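Local coordinates for purine nucleoside phosphorylase (Schistosoma mansoni, PDB 6B4T), which catalyses the reversible phosphorolysis of purine nucleosides such as inosine and guanosine to the free base and ribose 1-phosphate, probably as part of purine salvage, at residues A[117-122]-A[239-244]; A[191-196]-A[215-220]; A[200-205]-A[219-224]. All coordinates share one frame; numbering follows the deposited sequence.

Overall arrangement
All three contacts are buried, and all lie round the bound 4-methylpyridin-2-ol. Contacts 1 and 2 are parallel strand pairings in one mixed sheet, joined where strand 112-121 runs beside strand 218-220: G120 N lies 2.9 Å from V219 O. Contact 2 and contact 3 share V219 and G220, the end of that short strand, but contact 3 leaves the sheet and faces the loop before helix 205-213. The chemistry changes accordingly. Contacts 1 and 2 rest on backbone hydrogen bonds, each with one side-chain bond added, whereas contact 3 has none across its segments and relies on methyl groups packed against polar atoms of the loop, with the ligand between its walls.

Contact 1: A[117-122]-A[239-244]; sequences NLAGGI and AVSLIA. With CQJ (4-methylpyridin-2-ol), chain I; DMS (dimethyl sulfoxide), chain H.
N117 and S241 meet on the buried face of this strand pairing, where S241 OG donates to N117 OD1 over 2.6 Å, in the plane of the amide and on a lone pair of the oxygen. N117 reaches it because CG stands between the backbone N and the carbonyl carbon (chi1 64°), which bends the amide towards the serine. Its ND2 is held by T223, and the amide is thereby gripped at both ends. Backbone bonds of the parallel pairing run alongside: L242 N to N117 O at 2.8 Å, A119 N to L242 O at 3.0 Å, and A244 N to A119 O at 3.0 Å. On the same face as N117, the A119 methyl sits over S241, 3.9 Å from OG.

The other face is more open: L118 is partly exposed and small molecules lie against it, though L118 CD2 still meets L242 CD2 side by side at 3.6 Å. The L118 backbone N turns away from the partner strand and donates to a dimethyl sulfoxide, probably from the crystallisation liquor, while G120 passes close to the ring of 4-methylpyridin-2-ol and the A244 methyl touches the ligand's methyl group. Paired parallel strands 112-121 and 236-246 thus form the central-sheet floor of a ligand pocket, as in the phosphorylase superfamily fold.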
loop_
_atom_site.group_PDB
_atom_site.type_symbol
_atom_site.label_atom_id
_atom_site.label_comp_id
_atom_site.label_asym_id
_atom_site.label_seq_id
_atom_site.Cartn_x
_atom_site.Cartn_y
_atom_site.Cartn_z
ATOM N N ASN A 117 -9.870 -16.508 12.726
ATOM C CA ASN A 117 -10.445 -15.667 11.682
ATOM C C ASN A 117 -11.155 -16.544 10.647
ATOM O O ASN A 117 -10.976 -17.771 10.605
ATOM C CB ASN A 117 -9.370 -14.773 11.004
ATOM C CG ASN A 117 -8.298 -15.568 10.254
ATOM O OD1 ASN A 117 -8.593 -16.290 9.326
ATOM N ND2 ASN A 117 -7.030 -15.357 10.609
ATOM N N LEU A 118 -11.979 -15.881 9.817
ATOM C CA LEU A 118 -12.572 -16.456 8.613
ATOM C C LEU A 118 -11.802 -15.941 7.399
ATOM O O LEU A 118 -11.462 -14.752 7.320
ATOM C CB LEU A 118 -14.052 -16.081 8.507
ATOM C CG LEU A 118 -15.042 -16.721 9.474
ATOM C CD1 LEU A 118 -16.198 -15.777 9.635
ATOM C CD2 LEU A 118 -15.514 -18.056 8.912
ATOM N N ALA A 119 -11.472 -16.842 6.468
ATOM C CA ALA A 119 -10.579 -16.511 5.363
ATOM C C ALA A 119 -10.983 -17.236 4.079
ATOM O O ALA A 119 -11.777 -18.185 4.093
ATOM C CB ALA A 119 -9.131 -16.865 5.721
ATOM N N GLY A 120 -10.394 -16.803 2.966
ATOM C CA GLY A 120 -10.562 -17.468 1.671
ATOM C C GLY A 120 -9.399 -18.394 1.350
ATOM O O GLY A 120 -8.237 -18.077 1.632
ATOM N N GLY A 121 -9.723 -19.553 0.761
ATOM C CA GLY A 121 -8.705 -20.519 0.354
ATOM C C GLY A 121 -8.101 -20.211 -1.013
ATOM O O GLY A 121 -8.812 -19.886 -1.956
ATOM N N ILE A 122 -6.767 -20.292 -1.093
ATOM C CA ILE A 122 -6.013 -20.146 -2.340
ATOM C C ILE A 122 -5.392 -21.486 -2.771
ATOM O O ILE A 122 -5.594 -21.933 -3.898
ATOM C CB ILE A 122 -4.935 -19.035 -2.214
ATOM C CG1 ILE A 122 -5.547 -17.653 -1.876
ATOM C CG2 ILE A 122 -4.066 -18.977 -3.488
ATOM C CD1 ILE A 122 -6.460 -17.061 -2.961
ATOM N N ALA A 239 -2.475 -18.686 15.583
ATOM C CA ALA A 239 -3.509 -18.118 14.719
ATOM C C ALA A 239 -4.068 -19.191 13.793
ATOM O O ALA A 239 -3.301 -19.928 13.169
ATOM C CB ALA A 239 -2.923 -16.953 13.894
ATOM N N VAL A 240 -5.408 -19.319 13.753
ATOM C CA VAL A 240 -6.082 -20.376 12.988
ATOM C C VAL A 240 -7.141 -19.734 12.100
ATOM O O VAL A 240 -7.960 -18.953 12.592
ATOM C CB VAL A 240 -6.721 -21.425 13.914
ATOM C CG1 VAL A 240 -7.355 -22.555 13.094
ATOM C CG2 VAL A 240 -5.682 -22.035 14.878
ATOM N N SER A 241 -7.114 -20.045 10.793
ATOM C CA SER A 241 -8.154 -19.609 9.855
ATOM C C SER A 241 -9.178 -20.729 9.627
ATOM O O SER A 241 -8.810 -21.904 9.479
ATOM C CB SER A 241 -7.555 -19.218 8.497
ATOM O OG SER A 241 -6.794 -18.035 8.558
ATOM N N LEU A 242 -10.465 -20.349 9.586
ATOM C CA LEU A 242 -11.540 -21.200 9.075
ATOM C C LEU A 242 -11.826 -20.797 7.626
ATOM O O LEU A 242 -12.088 -19.622 7.338
ATOM C CB LEU A 242 -12.810 -21.083 9.932
ATOM C CG LEU A 242 -14.076 -21.711 9.341
ATOM C CD1 LEU A 242 -13.935 -23.215 9.137
ATOM C CD2 LEU A 242 -15.254 -21.413 10.271
ATOM N N ILE A 243 -11.747 -21.758 6.708
ATOM C CA ILE A 243 -11.853 -21.493 5.276
ATOM C C ILE A 243 -13.318 -21.496 4.869
ATOM O O ILE A 243 -14.004 -22.495 5.053
ATOM C CB ILE A 243 -11.064 -22.543 4.472
ATOM C CG1 ILE A 243 -9.590 -22.541 4.901
ATOM C CG2 ILE A 243 -11.219 -22.350 2.970
ATOM C CD1 ILE A 243 -8.878 -21.215 4.719
ATOM N N ALA A 244 -13.778 -20.394 4.252
ATOM C CA ALA A 244 -15.171 -20.288 3.842
ATOM C C ALA A 244 -15.416 -20.779 2.419
ATOM O O ALA A 244 -16.529 -21.190 2.107
ATOM C CB ALA A 244 -15.647 -18.842 3.967
HETATM C C4 CQJ I . -12.024 -13.181 2.953
HETATM C C5 CQJ I . -12.906 -13.761 3.764
HETATM C C3 CQJ I . -12.832 -14.734 1.297
HETATM C C2 CQJ I . -13.436 -15.712 2.289
HETATM C C1 CQJ I . -13.654 -14.964 3.338
HETATM O O CQJ I . -11.277 -12.085 3.234
HETATM N N CQJ I . -12.013 -13.792 1.632
HETATM C C CQJ I . -14.317 -15.538 4.592
HETATM S S DMS H . -12.730 -12.366 10.697
HETATM O O DMS H . -12.803 -13.783 11.107
HETATM C C1 DMS H . -13.196 -11.360 12.147
HETATM C C2 DMS H . -11.100 -11.870 10.153
#

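Contact 2: A[191-196]-A[215-220]; sequences EGVYAF and GCDVVG. With CQJ (4-methylpyridin-2-ol), chain I.
Y194 sets its ring obliquely against V218 and G220 in a parallel strand pairing that closes a beta-alpha-beta unit: strand 189-196, helix 205-213, strand 218-220. Glycine supplies the hollow here. With CG anti to the backbone N (chi1 -179°), the tyrosine ring runs out along the neighbouring strand, and its OH comes to 3.0 Å from G220 C and lies over the bare CA of G220, 3.2 Å from it. V218 CG1 flanks CD1 of the ring at 4.3 Å. The phenol oxygen is hydrogen-bonded to the backbone N of S222, and S222 O also lies close.

Across the sheet from the tyrosine, the A195 methyl is a small bump received between C216 and V219: SG of C216 touches it at 3.6 Å, and CG2 of V219 lies somewhat farther away. F196, on the tyrosine side, presents the edge of its ring to G220 O, and its packing extends to L145 of a second subunit.

At the start of the pairing G192 leaves room for the D217 side chain, whose OD2 lies against CA of G192. The V193 carbonyl oxygen is gripped twice, by the backbone N atoms of D217 and V218. Beyond it, D217 OD1 is held by N123, while OD2 takes the N-H of V193 on its anti lone pair, at 2.8 Å and a nearly straight 168°.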
loop_
_atom_site.group_PDB
_atom_site.type_symbol
_atom_site.label_atom_id
_atom_site.label_comp_id
_atom_site.label_asym_id
_atom_site.label_seq_id
_atom_site.Cartn_x
_atom_site.Cartn_y
_atom_site.Cartn_z
ATOM N N GLU A 191 -1.683 -26.591 7.353
ATOM C CA GLU A 191 -0.852 -25.437 7.707
ATOM C C GLU A 191 -0.639 -24.581 6.466
ATOM O O GLU A 191 -0.764 -25.058 5.342
ATOM C CB GLU A 191 0.499 -25.857 8.297
ATOM C CG GLU A 191 1.425 -26.567 7.311
ATOM C CD GLU A 191 2.755 -26.951 7.943
ATOM O OE1 GLU A 191 2.843 -26.962 9.192
ATOM O OE2 GLU A 191 3.714 -27.218 7.185
ATOM N N GLY A 192 -0.319 -23.305 6.654
ATOM C CA GLY A 192 -0.217 -22.441 5.487
ATOM C C GLY A 192 0.206 -21.013 5.774
ATOM O O GLY A 192 0.262 -20.554 6.923
ATOM N N VAL A 193 0.497 -20.315 4.680
ATOM C CA VAL A 193 0.899 -18.903 4.670
ATOM C C VAL A 193 -0.325 -18.014 4.418
ATOM O O VAL A 193 -1.044 -18.211 3.423
ATOM C CB VAL A 193 1.974 -18.652 3.593
ATOM C CG1 VAL A 193 2.289 -17.155 3.465
ATOM C CG2 VAL A 193 3.240 -19.470 3.865
ATOM N N TYR A 194 -0.525 -17.005 5.292
ATOM C CA TYR A 194 -1.671 -16.083 5.264
ATOM C C TYR A 194 -1.296 -14.766 4.584
ATOM O O TYR A 194 -0.360 -14.078 5.016
ATOM C CB TYR A 194 -2.148 -15.820 6.695
ATOM C CG TYR A 194 -3.354 -14.903 6.894
ATOM C CD1 TYR A 194 -4.623 -15.429 7.109
ATOM C CD2 TYR A 194 -3.221 -13.517 6.903
ATOM C CE1 TYR A 194 -5.720 -14.619 7.331
ATOM C CE2 TYR A 194 -4.323 -12.690 7.112
ATOM C CZ TYR A 194 -5.577 -13.240 7.330
ATOM O OH TYR A 194 -6.662 -12.424 7.546
ATOM N N ALA A 195 -2.027 -14.405 3.531
ATOM C CA ALA A 195 -1.874 -13.097 2.888
ATOM C C ALA A 195 -2.872 -12.112 3.480
ATOM O O ALA A 195 -4.071 -12.407 3.538
ATOM C CB ALA A 195 -2.106 -13.199 1.380
ATOM N N PHE A 196 -2.380 -10.919 3.871
ATOM C CA PHE A 196 -3.218 -9.846 4.425
ATOM C C PHE A 196 -3.646 -8.913 3.275
ATOM O O PHE A 196 -2.824 -8.180 2.717
ATOM C CB PHE A 196 -2.438 -9.118 5.534
ATOM C CG PHE A 196 -3.174 -7.968 6.220
ATOM C CD1 PHE A 196 -4.570 -7.850 6.207
ATOM C CD2 PHE A 196 -2.442 -6.969 6.875
ATOM C CE1 PHE A 196 -5.212 -6.778 6.825
ATOM C CE2 PHE A 196 -3.079 -5.899 7.485
ATOM C CZ PHE A 196 -4.466 -5.791 7.461
ATOM N N GLY A 215 2.745 -17.804 -3.711
ATOM C CA GLY A 215 2.953 -18.719 -2.615
ATOM C C GLY A 215 2.018 -18.546 -1.438
ATOM O O GLY A 215 2.322 -19.048 -0.344
ATOM N N CYS A 216 0.895 -17.857 -1.617
ATOM C CA CYS A 216 -0.082 -17.695 -0.547
ATOM C C CYS A 216 -0.996 -18.905 -0.514
ATOM O O CYS A 216 -1.382 -19.439 -1.554
ATOM C CB CYS A 216 -0.912 -16.421 -0.739
ATOM S SG CYS A 216 0.113 -14.931 -0.941
ATOM N N ASP A 217 -1.320 -19.364 0.694
ATOM C CA ASP A 217 -2.261 -20.454 0.860
ATOM C C ASP A 217 -3.665 -19.989 1.213
ATOM O O ASP A 217 -4.630 -20.636 0.807
ATOM C CB ASP A 217 -1.764 -21.411 1.950
ATOM C CG ASP A 217 -0.387 -22.036 1.593
ATOM O OD1 ASP A 217 -0.319 -22.694 0.535
ATOM O OD2 ASP A 217 0.609 -21.849 2.345
ATOM N N VAL A 218 -3.773 -18.887 1.969
ATOM C CA VAL A 218 -5.032 -18.348 2.496
ATOM C C VAL A 218 -4.959 -16.824 2.377
ATOM O O VAL A 218 -3.873 -16.254 2.371
ATOM C CB VAL A 218 -5.233 -18.788 3.983
ATOM C CG1 VAL A 218 -6.525 -18.260 4.534
ATOM C CG2 VAL A 218 -5.198 -20.290 4.117
ATOM N N VAL A 219 -6.121 -16.149 2.270
ATOM C CA VAL A 219 -6.172 -14.672 2.234
ATOM C C VAL A 219 -7.299 -14.162 3.148
ATOM O O VAL A 219 -8.387 -14.739 3.210
ATOM C CB VAL A 219 -6.315 -14.143 0.775
ATOM C CG1 VAL A 219 -7.564 -14.677 0.086
ATOM C CG2 VAL A 219 -6.321 -12.615 0.725
ATOM N N GLY A 220 -7.033 -13.068 3.874
ATOM C CA GLY A 220 -8.054 -12.436 4.684
ATOM C C GLY A 220 -7.681 -11.017 5.061
ATOM O O GLY A 220 -6.618 -10.515 4.680
HETATM C C4 CQJ I . -12.024 -13.181 2.953
HETATM C C5 CQJ I . -12.906 -13.761 3.764
HETATM C C3 CQJ I . -12.832 -14.734 1.297
HETATM C C2 CQJ I . -13.436 -15.712 2.289
HETATM C C1 CQJ I . -13.654 -14.964 3.338
HETATM O O CQJ I . -11.277 -12.085 3.234
HETATM N N CQJ I . -12.013 -13.792 1.632
HETATM C C CQJ I . -14.317 -15.538 4.592
#

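Contact 3: A[200-205]-A[219-224]; sequences PTYESP and VGMSTV. With CQJ (4-methylpyridin-2-ol), chain I; DMS (dimethyl sulfoxide), chain F.
M221 extends towards the loop 200-205 and ends among its backbone carbonyls. Its CB points at that loop, and CG, anti to the carbonyl carbon of its own residue (chi1 -49°), passes beside the exocyclic oxygen of 4-methylpyridin-2-ol at 3.7 Å. The chain is extended beyond CG, so SD reaches P200, lying 3.8 Å from its CA. CE is the tip: it approaches P200 O at 3.4 Å and T201 O at a similar distance, and brushes CD1 of Y202 at 4.0 Å, obliquely to the ring. The methyl also remains close to the ligand oxygen.

Y202 turns the edge of its ring to the ligand, whose C4 lies in the ring plane. Its OH donates to the oxygen of a dimethyl sulfoxide, a molecule probably from the crystallisation liquor and also hydrogen-bonded to H259. Packing on F161 of a second subunit brings the trimer interface to this loop, and T201 OG1 bonds to N147 of that same subunit.

E203 and V219 make the other touch. The glutamate is bent at chi2 (-82°), bringing its carboxylate across the valine; CG1 of V219 lies 3.5 Å from CD. OE1 comes within 2.9 Å of the ligand ring nitrogen, while OE2 is hydrogen-bonded to S247, a second-shell serine that would fix the carboxylate's rotation.

No hydrogen bond joins the two segments directly. Methyl groups of M221 and V219 pack against carbonyl oxygens and a carboxylate by van der Waals contact. The chemistry is consistent with a pocket for a flat, nitrogen-bearing ring, probably the purine base: a carboxylate beside the ring nitrogen and a methionine beside the exocyclic oxygen.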
loop_
_atom_site.group_PDB
_atom_site.type_symbol
_atom_site.label_atom_id
_atom_site.label_comp_id
_atom_site.label_asym_id
_atom_site.label_seq_id
_atom_site.Cartn_x
_atom_site.Cartn_y
_atom_site.Cartn_z
ATOM N N PRO A 200 -12.097 -3.539 2.224
ATOM C CA PRO A 200 -13.069 -4.589 2.581
ATOM C C PRO A 200 -13.680 -5.372 1.410
ATOM O O PRO A 200 -14.547 -6.228 1.630
ATOM C CB PRO A 200 -14.161 -3.790 3.291
ATOM C CG PRO A 200 -14.210 -2.474 2.492
ATOM C CD PRO A 200 -12.737 -2.216 2.191
ATOM N N THR A 201 -13.268 -5.093 0.170
ATOM C CA THR A 201 -13.705 -5.921 -0.951
ATOM C C THR A 201 -13.008 -7.280 -0.887
ATOM O O THR A 201 -11.805 -7.369 -0.611
ATOM C CB THR A 201 -13.406 -5.251 -2.308
ATOM O OG1 THR A 201 -12.026 -4.927 -2.415
ATOM C CG2 THR A 201 -14.223 -3.951 -2.483
ATOM N N TYR A 202 -13.769 -8.351 -1.138
ATOM C CA TYR A 202 -13.163 -9.677 -1.272
ATOM C C TYR A 202 -12.119 -9.637 -2.386
ATOM O O TYR A 202 -12.255 -8.883 -3.355
ATOM C CB TYR A 202 -14.239 -10.739 -1.575
ATOM C CG TYR A 202 -15.201 -11.016 -0.422
ATOM C CD1 TYR A 202 -14.755 -11.572 0.775
ATOM C CD2 TYR A 202 -16.537 -10.702 -0.531
ATOM C CE1 TYR A 202 -15.652 -11.831 1.826
ATOM C CE2 TYR A 202 -17.446 -10.961 0.510
ATOM C CZ TYR A 202 -16.968 -11.510 1.699
ATOM O OH TYR A 202 -17.841 -11.752 2.756
ATOM N N GLU A 203 -11.074 -10.462 -2.255
ATOM C CA GLU A 203 -10.123 -10.647 -3.352
ATOM C C GLU A 203 -10.849 -10.890 -4.682
ATOM O O GLU A 203 -11.761 -11.722 -4.775
ATOM C CB GLU A 203 -9.169 -11.822 -3.012
ATOM C CG GLU A 203 -9.795 -13.239 -2.856
ATOM C CD GLU A 203 -10.437 -13.579 -1.495
ATOM O OE1 GLU A 203 -10.554 -12.709 -0.597
ATOM O OE2 GLU A 203 -10.850 -14.772 -1.358
ATOM N N SER A 204 -10.444 -10.147 -5.719
ATOM C CA SER A 204 -11.028 -10.334 -7.043
ATOM C C SER A 204 -10.517 -11.635 -7.669
ATOM O O SER A 204 -9.515 -12.200 -7.216
ATOM C CB SER A 204 -10.684 -9.143 -7.939
ATOM O OG SER A 204 -9.331 -9.206 -8.323
ATOM N N PRO A 205 -11.162 -12.115 -8.734
ATOM C CA PRO A 205 -10.676 -13.360 -9.366
ATOM C C PRO A 205 -9.221 -13.254 -9.799
ATOM O O PRO A 205 -8.428 -14.193 -9.607
ATOM C CB PRO A 205 -11.628 -13.538 -10.560
ATOM C CG PRO A 205 -12.894 -12.882 -10.116
ATOM C CD PRO A 205 -12.499 -11.726 -9.240
ATOM N N VAL A 219 -6.121 -16.149 2.270
ATOM C CA VAL A 219 -6.172 -14.672 2.234
ATOM C C VAL A 219 -7.299 -14.162 3.148
ATOM O O VAL A 219 -8.387 -14.739 3.210
ATOM C CB VAL A 219 -6.315 -14.143 0.775
ATOM C CG1 VAL A 219 -7.564 -14.677 0.086
ATOM C CG2 VAL A 219 -6.321 -12.615 0.725
ATOM N N GLY A 220 -7.033 -13.068 3.874
ATOM C CA GLY A 220 -8.054 -12.436 4.684
ATOM C C GLY A 220 -7.681 -11.017 5.061
ATOM O O GLY A 220 -6.618 -10.515 4.680
ATOM N N MET A 221 -8.574 -10.388 5.851
ATOM C CA MET A 221 -8.509 -8.949 6.123
ATOM C C MET A 221 -8.187 -8.601 7.584
ATOM O O MET A 221 -8.467 -7.482 8.011
ATOM C CB MET A 221 -9.833 -8.282 5.710
ATOM C CG MET A 221 -10.333 -8.625 4.318
ATOM S SD MET A 221 -12.019 -7.960 4.069
ATOM C CE MET A 221 -12.487 -8.794 2.560
ATOM N N SER A 222 -7.650 -9.537 8.376
ATOM C CA SER A 222 -7.413 -9.302 9.801
ATOM C C SER A 222 -6.116 -9.998 10.213
ATOM O O SER A 222 -5.307 -10.398 9.373
ATOM C CB SER A 222 -8.594 -9.808 10.646
ATOM O OG SER A 222 -8.592 -11.229 10.660
ATOM N N THR A 223 -5.923 -10.092 11.534
ATOM C CA THR A 223 -4.954 -10.970 12.195
ATOM C C THR A 223 -3.495 -10.488 12.139
ATOM O O THR A 223 -2.841 -10.379 13.187
ATOM C CB THR A 223 -5.105 -12.393 11.649
ATOM O OG1 THR A 223 -6.404 -12.886 12.011
ATOM C CG2 THR A 223 -4.085 -13.336 12.305
ATOM N N VAL A 224 -2.973 -10.151 10.949
ATOM C CA VAL A 224 -1.567 -9.728 10.853
ATOM C C VAL A 224 -1.267 -8.503 11.708
ATOM O O VAL A 224 -0.200 -8.479 12.359
ATOM C CB VAL A 224 -1.179 -9.577 9.366
ATOM C CG1 VAL A 224 0.139 -8.856 9.163
ATOM C CG2 VAL A 224 -1.119 -10.985 8.711
HETATM C C4 CQJ I . -12.024 -13.181 2.953
HETATM C C5 CQJ I . -12.906 -13.761 3.764
HETATM C C3 CQJ I . -12.832 -14.734 1.297
HETATM C C2 CQJ I . -13.436 -15.712 2.289
HETATM C C1 CQJ I . -13.654 -14.964 3.338
HETATM O O CQJ I . -11.277 -12.085 3.234
HETATM N N CQJ I . -12.013 -13.792 1.632
HETATM C C CQJ I . -14.317 -15.538 4.592
HETATM S S DMS F . -15.842 -11.925 5.992
HETATM O O DMS F . -17.085 -11.963 5.137
HETATM C C1 DMS F . -14.686 -10.564 5.621
HETATM C C2 DMS F . -16.241 -11.666 7.738
#